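Local coordinates for putative aspartate aminotransferase (PDB 1IUG) that is an aspartate aminotransferase of subgroup IV, using pyridoxal 5'-phosphate to move the amino group of aspartate to a 2-oxo acid, probably 2-oxoglutarate, at the interface of chains A and B. Residues are numbered along the deposited sequence; one frame, centred on the assembly and turned at random. Chains: chain A/B, putative aspartate aminotransferase.

The interface of chains A and B. Residues chain A 4, 6, 8-9, 308; chain B 24-26, 29.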
loop_
_atom_site.group_PDB
_atom_site.type_symbol
_atom_site.label_atom_id
_atom_site.label_comp_id
_atom_site.label_asym_id
_atom_site.label_seq_id
_atom_site.Cartn_x
_atom_site.Cartn_y
_atom_site.Cartn_z
ATOM N N LEU A 4 1.284 4.707 23.335
ATOM C CA LEU A 4 1.119 5.426 22.081
ATOM C C LEU A 4 -0.179 6.220 22.183
ATOM O O LEU A 4 -1.265 5.646 22.260
ATOM C CB LEU A 4 1.070 4.448 20.908
ATOM C CG LEU A 4 0.893 5.100 19.538
ATOM C CD1 LEU A 4 2.006 6.112 19.306
ATOM C CD2 LEU A 4 0.912 4.036 18.460
ATOM N N THR A 6 -0.948 8.879 19.972
ATOM C CA THR A 6 -1.083 9.636 18.731
ATOM C C THR A 6 -2.322 9.187 17.965
ATOM O O THR A 6 -2.716 8.024 18.030
ATOM C CB THR A 6 0.142 9.447 17.819
ATOM O OG1 THR A 6 0.402 8.048 17.656
ATOM C CG2 THR A 6 1.376 10.134 18.409
ATOM N N GLY A 8 -2.995 8.042 15.243
ATOM C CA GLY A 8 -2.606 7.280 14.070
ATOM C C GLY A 8 -1.129 7.406 13.736
ATOM O O GLY A 8 -0.636 8.523 13.539
ATOM N N PRO A 9 -0.371 6.289 13.747
ATOM C CA PRO A 9 -0.834 4.933 14.065
ATOM C C PRO A 9 -1.275 4.827 15.522
ATOM O O PRO A 9 -0.997 5.715 16.338
ATOM C CB PRO A 9 0.410 4.083 13.802
ATOM C CG PRO A 9 1.095 4.832 12.702
ATOM C CD PRO A 9 0.999 6.245 13.207
ATOM N N VAL A 308 3.964 8.726 23.770
ATOM C CA VAL A 308 4.229 9.444 22.528
ATOM C C VAL A 308 2.991 10.259 22.185
ATOM O O VAL A 308 1.881 9.717 22.110
ATOM C CB VAL A 308 4.533 8.480 21.352
ATOM C CG1 VAL A 308 4.880 9.275 20.099
ATOM C CG2 VAL A 308 5.678 7.534 21.716
ATOM N N GLN B 24 3.146 -1.665 17.923
ATOM C CA GLN B 24 3.088 -0.607 16.920
ATOM C C GLN B 24 3.981 0.596 17.229
ATOM O O GLN B 24 4.003 1.102 18.352
ATOM C CB GLN B 24 1.644 -0.128 16.742
ATOM C CG GLN B 24 1.446 0.872 15.607
ATOM C CD GLN B 24 1.683 0.259 14.243
ATOM O OE1 GLN B 24 2.488 0.756 13.452
ATOM N NE2 GLN B 24 0.979 -0.826 13.956
ATOM N N LEU B 25 4.723 1.037 16.218
ATOM C CA LEU B 25 5.604 2.194 16.342
ATOM C C LEU B 25 4.988 3.344 15.561
ATOM O O LEU B 25 4.370 3.123 14.519
ATOM C CB LEU B 25 6.985 1.901 15.742
ATOM C CG LEU B 25 7.907 0.842 16.347
ATOM C CD1 LEU B 25 9.167 0.737 15.497
ATOM C CD2 LEU B 25 8.258 1.204 17.781
ATOM N N HIS B 26 5.113 4.561 16.082
ATOM C CA HIS B 26 4.605 5.733 15.376
ATOM C C HIS B 26 5.707 6.083 14.380
ATOM O O HIS B 26 6.880 6.181 14.746
ATOM C CB HIS B 26 4.351 6.900 16.334
ATOM C CG HIS B 26 3.759 8.106 15.671
ATOM N ND1 HIS B 26 4.521 9.173 15.243
ATOM C CD2 HIS B 26 2.476 8.415 15.363
ATOM C CE1 HIS B 26 3.733 10.086 14.703
ATOM N NE2 HIS B 26 2.487 9.651 14.764
ATOM N N THR B 29 8.633 8.776 15.116
ATOM C CA THR B 29 9.556 8.666 16.244
ATOM C C THR B 29 10.996 8.454 15.760
ATOM O O THR B 29 11.224 8.060 14.617
ATOM C CB THR B 29 9.158 7.519 17.208
ATOM O OG1 THR B 29 9.182 6.267 16.514
ATOM C CG2 THR B 29 7.770 7.755 17.771
#
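The imidazole of B:His26 packs against A:Leu4, A:Thr6, A:Gly8 and A:Pro9. Its CG lies anti to the backbone N (chi1 -177°), sending the ring toward chain A; with chi2 at -96°, CD2 is turned toward A:Thr6 and A:Pro9. Among these residues the chains meet through van der Waals contact. A:Thr6 sets its methyl CG2 over one face of the ring, 4.0 Å from the centroid and shifted toward the rim, a CH-pi contact; its hydroxyl OG1 lies on the same side, tilted out of the ring plane near CD2. From the other side of the plane, beyond the CD2 corner, comes A:Pro9, which follows a cis peptide bond. Its side chain crosses the histidine's at about a right angle, CD 3.4 Å from B:His26 CD2, so this corner sits between threonine and proline. A:Leu4 CD1 packs on the histidine CB, at the root of the ring. On the flanks, A:Pro9 CB rests on B:Gln24 CG at 3.8 Å, and A:Val308 CG1 meets the methyl CG2 of B:Thr29.

Two hydrogen bonds within the chains support the packing. A:Thr6 OG1 bonds A:Pro9 O at 3.0 Å, tying the turn that carries A:Pro9, while B:Thr29 OG1 holds B:His26 O at 2.9 Å in the carbonyl plane, steadying the backbone behind the ring. With an alanine at A:Thr6, that ring face is likely to lose its methyl cover and A:Pro9 O its hydroxyl partner, and the turn could shift.

Repeated by the two-fold, the patch fastens the N-terminal segment of each subunit to its partner, probably helping hold the dimer typical of these aminotransferases.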